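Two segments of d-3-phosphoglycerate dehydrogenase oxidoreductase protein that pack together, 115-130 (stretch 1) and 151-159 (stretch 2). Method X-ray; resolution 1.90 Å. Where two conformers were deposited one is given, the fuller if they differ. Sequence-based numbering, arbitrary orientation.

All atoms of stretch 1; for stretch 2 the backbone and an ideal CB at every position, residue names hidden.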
# COMPACT_ATOMS: atom_id res chain seq x y z
N THR A 115 -4.06 -4.54 6.82
CA THR A 115 -3.97 -3.32 7.64
C THR A 115 -2.78 -2.43 7.27
O THR A 115 -2.92 -1.22 7.10
CB THR A 115 -3.92 -3.66 9.17
OG1 THR A 115 -5.07 -4.43 9.50
CG2 THR A 115 -3.88 -2.39 10.02
N TRP A 116 -1.61 -3.04 7.14
CA TRP A 116 -0.40 -2.30 6.80
C TRP A 116 -0.38 -1.80 5.38
O TRP A 116 0.15 -0.73 5.12
CB TRP A 116 0.86 -3.16 7.05
CG TRP A 116 2.01 -2.25 7.34
CD1 TRP A 116 3.04 -1.95 6.51
CD2 TRP A 116 2.18 -1.45 8.52
NE1 TRP A 116 3.88 -1.03 7.13
CE2 TRP A 116 3.37 -0.71 8.36
CE3 TRP A 116 1.45 -1.31 9.71
CZ2 TRP A 116 3.83 0.17 9.33
CZ3 TRP A 116 1.91 -0.43 10.67
CH2 TRP A 116 3.09 0.29 10.49
N ALA A 117 -0.96 -2.56 4.47
CA ALA A 117 -1.07 -2.17 3.07
C ALA A 117 -1.89 -0.88 3.00
O ALA A 117 -1.55 0.03 2.26
CB ALA A 117 -1.77 -3.30 2.26
N LEU A 118 -2.93 -0.81 3.83
CA LEU A 118 -3.77 0.41 3.91
C LEU A 118 -3.08 1.60 4.57
O LEU A 118 -3.26 2.72 4.13
CB LEU A 118 -5.07 0.10 4.64
CG LEU A 118 -6.15 -0.65 3.86
CD1 LEU A 118 -7.33 -0.92 4.78
CD2 LEU A 118 -6.58 0.16 2.65
N VAL A 119 -2.33 1.36 5.64
CA VAL A 119 -1.45 2.37 6.26
C VAL A 119 -0.53 3.01 5.24
O VAL A 119 -0.49 4.22 5.14
CB VAL A 119 -0.55 1.78 7.46
CG1 VAL A 119 0.45 2.80 7.90
CG2 VAL A 119 -1.43 1.39 8.61
N MET A 120 0.25 2.18 4.53
CA MET A 120 1.16 2.66 3.48
C MET A 120 0.43 3.32 2.30
O MET A 120 0.85 4.37 1.81
CB MET A 120 2.08 1.52 3.05
CG MET A 120 2.87 1.02 4.27
SD MET A 120 4.40 0.22 3.82
CE MET A 120 5.41 1.71 3.80
N ALA A 121 -0.69 2.72 1.88
CA ALA A 121 -1.45 3.24 0.75
C ALA A 121 -1.97 4.62 1.11
O ALA A 121 -1.79 5.55 0.34
CB ALA A 121 -2.58 2.29 0.37
N ALA A 122 -2.54 4.75 2.30
CA ALA A 122 -3.07 6.05 2.77
C ALA A 122 -1.98 7.09 3.01
O ALA A 122 -2.03 8.20 2.48
CB ALA A 122 -3.94 5.83 4.02
N GLN A 123 -0.93 6.72 3.74
CA GLN A 123 0.11 7.73 4.05
C GLN A 123 0.85 8.23 2.81
O GLN A 123 1.43 9.33 2.83
CB GLN A 123 1.14 7.19 5.07
CG GLN A 123 0.62 7.08 6.52
CD GLN A 123 0.05 8.42 7.06
OE1 GLN A 123 -1.00 8.90 6.62
NE2 GLN A 123 0.75 9.02 8.01
N ARG A 124 0.85 7.43 1.74
CA ARG A 124 1.52 7.87 0.51
C ARG A 124 0.54 8.29 -0.56
O ARG A 124 0.95 8.57 -1.70
CB ARG A 124 2.49 6.82 -0.03
CG ARG A 124 3.79 6.64 0.83
CD ARG A 124 4.51 7.99 1.14
NE ARG A 124 5.35 8.46 0.03
CZ ARG A 124 6.67 8.26 -0.07
NH1 ARG A 124 7.33 7.58 0.87
NH2 ARG A 124 7.31 8.75 -1.12
N ARG A 125 -0.73 8.31 -0.19
CA ARG A 125 -1.85 8.75 -1.09
C ARG A 125 -1.88 7.99 -2.40
O ARG A 125 -2.22 8.53 -3.45
CB ARG A 125 -1.83 10.27 -1.28
CG ARG A 125 -2.13 11.06 -0.00
CD ARG A 125 -0.88 11.33 0.85
NE ARG A 125 -1.12 12.31 1.91
CZ ARG A 125 -1.52 12.03 3.15
NH1 ARG A 125 -1.67 13.02 4.02
NH2 ARG A 125 -1.75 10.79 3.56
N ILE A 126 -1.54 6.71 -2.32
CA ILE A 126 -1.45 5.88 -3.50
C ILE A 126 -2.74 5.79 -4.36
O ILE A 126 -2.64 6.04 -5.54
CB ILE A 126 -0.83 4.52 -3.20
CG1 ILE A 126 0.60 4.77 -2.70
CG2 ILE A 126 -0.90 3.60 -4.42
CD1 ILE A 126 1.36 3.51 -2.47
N PRO A 127 -3.92 5.45 -3.77
CA PRO A 127 -5.12 5.41 -4.61
C PRO A 127 -5.39 6.74 -5.33
O PRO A 127 -5.68 6.75 -6.53
CB PRO A 127 -6.25 5.11 -3.61
CG PRO A 127 -5.57 4.38 -2.52
CD PRO A 127 -4.25 5.07 -2.37
N GLN A 128 -5.24 7.85 -4.60
CA GLN A 128 -5.46 9.19 -5.16
C GLN A 128 -4.50 9.56 -6.30
O GLN A 128 -4.92 10.06 -7.33
CB GLN A 128 -5.41 10.26 -4.06
CG GLN A 128 -6.44 10.08 -2.93
CD GLN A 128 -5.91 9.29 -1.73
OE1 GLN A 128 -4.99 8.46 -1.86
NE2 GLN A 128 -6.46 9.57 -0.56
N TYR A 129 -3.21 9.29 -6.12
CA TYR A 129 -2.24 9.60 -7.15
C TYR A 129 -2.42 8.70 -8.37
O TYR A 129 -2.28 9.15 -9.50
CB TYR A 129 -0.82 9.39 -6.62
CG TYR A 129 -0.13 10.56 -5.94
CD1 TYR A 129 0.23 11.71 -6.66
CD2 TYR A 129 0.25 10.46 -4.61
CE1 TYR A 129 0.92 12.78 -6.02
CE2 TYR A 129 0.93 11.51 -3.97
CZ TYR A 129 1.26 12.65 -4.68
OH TYR A 129 1.94 13.64 -4.00
N VAL A 130 -2.72 7.41 -8.13
CA VAL A 130 -2.88 6.43 -9.21
C VAL A 130 -4.09 6.80 -10.10
O VAL A 130 -3.98 6.79 -11.34
CB VAL A 130 -3.06 5.00 -8.67
CG1 VAL A 130 -3.64 4.07 -9.72
CG2 VAL A 130 -1.73 4.47 -8.16
N UNK A 151 0.06 21.15 2.41
CA UNK A 151 0.76 20.02 1.77
C UNK A 151 0.22 18.66 2.18
O UNK A 151 0.96 17.67 2.20
CB UNK A 151 2.25 20.08 2.10
N UNK A 152 -1.07 18.60 2.51
CA UNK A 152 -1.68 17.35 2.97
C UNK A 152 -1.76 16.33 1.84
O UNK A 152 -1.85 15.12 2.08
CB UNK A 152 -3.08 17.61 3.54
N UNK A 153 -1.71 16.82 0.60
CA UNK A 153 -1.77 15.97 -0.59
C UNK A 153 -0.46 15.21 -0.83
O UNK A 153 -0.42 14.27 -1.61
CB UNK A 153 -2.11 16.82 -1.82
N UNK A 154 0.60 15.61 -0.15
CA UNK A 154 1.93 15.01 -0.29
C UNK A 154 2.11 13.83 0.66
O UNK A 154 1.55 13.83 1.75
CB UNK A 154 3.02 16.06 -0.03
N UNK A 155 2.91 12.84 0.27
CA UNK A 155 3.19 11.69 1.11
C UNK A 155 3.83 11.99 2.45
O UNK A 155 4.43 13.06 2.65
CB UNK A 155 4.10 10.73 0.34
N UNK A 156 3.66 11.07 3.39
CA UNK A 156 4.25 11.17 4.72
C UNK A 156 5.03 9.90 5.03
O UNK A 156 4.57 8.79 4.77
CB UNK A 156 3.17 11.41 5.78
N UNK A 157 6.21 10.09 5.59
CA UNK A 157 7.11 8.99 5.95
C UNK A 157 6.61 8.42 7.28
O UNK A 157 6.04 9.15 8.10
CB UNK A 157 8.56 9.46 6.05
N UNK A 158 6.77 7.11 7.47
CA UNK A 158 6.39 6.47 8.72
C UNK A 158 7.50 6.56 9.76
O UNK A 158 7.22 6.80 10.93
CB UNK A 158 6.02 5.01 8.47
N UNK A 159 8.74 6.35 9.32
CA UNK A 159 9.90 6.40 10.24
C UNK A 159 9.84 7.58 11.19
O UNK A 159 9.72 8.71 10.75
CB UNK A 159 11.21 6.47 9.44

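Position 151 has positive phi and psi (62°/30°), a left-handed conformation most readily adopted by glycine, asparagine or aspartate, and nothing of stretch 1 lies near its CB. The residue is Asn151, which opens a type I turn closed by the bond from the backbone N of 154 to Asn151 O.

At 152 the CB points sideways, 4.8 Å from Arg125 NH1. A side chain reaching that cation could be acidic, a polar acceptor or aromatic. It is Phe152: the Arg125 guanidinium lies over one ring face, its CZ 4.7 Å from the ring centroid, a cation-pi contact. The backbone contributes whatever the side chain, since Arg125 NE and NH1 both donate to Phe152 O at 2.9 Å.

Position 153 points away from stretch 1, and its angles (-75°/-14°) suit almost any residue. It is Gly153, whose O lies 3.4 Å from Tyr129 OH.

At 154 the CB again points away, though only 4.8 Å from Tyr129 OH; extended angles (-88°/149°) would suit a beta-branched residue, among others. Ile154 is found, its CD1 4.1 Å from Tyr129 OH.

Position 155 is the most restrictive. The backbones close to 4.2 Å between the CA atoms of 155 and Arg124, and an ideal CB would lie 2.6 Å from Arg124 NE, a clash. Although phi and psi (-59°/157°) are open to other residues, glycine is the fit. Gly155 lets its CA approach Gln123 O to 3.4 Å in a CA-H...O contact, while its N donates to a water, 2.9 Å away, that also bonds Tyr129 OH at 2.6 Å.

At 156 the backbone N donates to Gln123 O (2.9 Å), a bond available to any residue but proline. The CB points sideways beside Gln123 and Arg125, so a long polar, acidic or aliphatic chain could serve. It is Arg156, whose CG lies over one face of the Arg125 guanidinium. The like charges come close, with Arg125 NH1 4.5 Å from Arg156 NE.

Position 157 points away, with nothing of stretch 1 near its CB; many residues would do. Val157 contributes its O, which accepts from a water held by Gln123 NE2.

At 158 the CB points toward an apolar hollow lined by Trp116, Val119 and Met120, calling for leucine, isoleucine or methionine. Leu158 fills it: CD1 lies 3.7 Å from Trp116 CZ2 and 4.0 Å from Met120 CE, CD2 4.0 Å from Val119 CG1.

Position 159 is out of reach; Lys159 has an all-t side chain and makes no contact with stretch 1.

Stretch 2 151-159: NFGIGRVLK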
# COMPACT_ATOMS: atom_id res chain seq x y z
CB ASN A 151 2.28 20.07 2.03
CG ASN A 151 2.99 21.12 1.19
OD1 ASN A 151 2.41 21.73 0.29
ND2 ASN A 151 4.26 21.34 1.50
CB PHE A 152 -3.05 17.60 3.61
CG PHE A 152 -3.55 16.46 4.45
CD1 PHE A 152 -2.74 15.90 5.45
CD2 PHE A 152 -4.81 15.93 4.23
CE1 PHE A 152 -3.20 14.84 6.22
CE2 PHE A 152 -5.27 14.86 5.00
CZ PHE A 152 -4.47 14.32 6.00
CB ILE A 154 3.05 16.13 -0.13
CG1 ILE A 154 3.79 16.34 -1.44
CG2 ILE A 154 4.07 15.84 0.95
CD1 ILE A 154 3.04 17.21 -2.39
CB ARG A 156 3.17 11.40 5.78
CG ARG A 156 2.07 12.36 5.33
CD ARG A 156 1.10 12.68 6.47
NE ARG A 156 1.40 13.96 7.11
CZ ARG A 156 2.09 14.10 8.23
NH1 ARG A 156 2.58 13.06 8.88
NH2 ARG A 156 2.29 15.32 8.69
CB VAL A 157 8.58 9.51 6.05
CG1 VAL A 157 8.71 10.53 7.11
CG2 VAL A 157 9.57 8.41 6.32
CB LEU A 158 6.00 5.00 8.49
CG LEU A 158 4.80 4.76 7.57
CD1 LEU A 158 4.63 3.25 7.37
CD2 LEU A 158 3.55 5.33 8.16
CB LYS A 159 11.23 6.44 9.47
CG LYS A 159 12.46 6.39 10.42
CD LYS A 159 13.79 6.45 9.67
CE LYS A 159 14.92 6.10 10.63
NZ LYS A 159 16.26 6.26 10.02
O HOH W 1 3.06 9.00 9.31
O HOH W 2 6.26 6.78 3.56
O HOH W 3 3.62 12.39 -2.52
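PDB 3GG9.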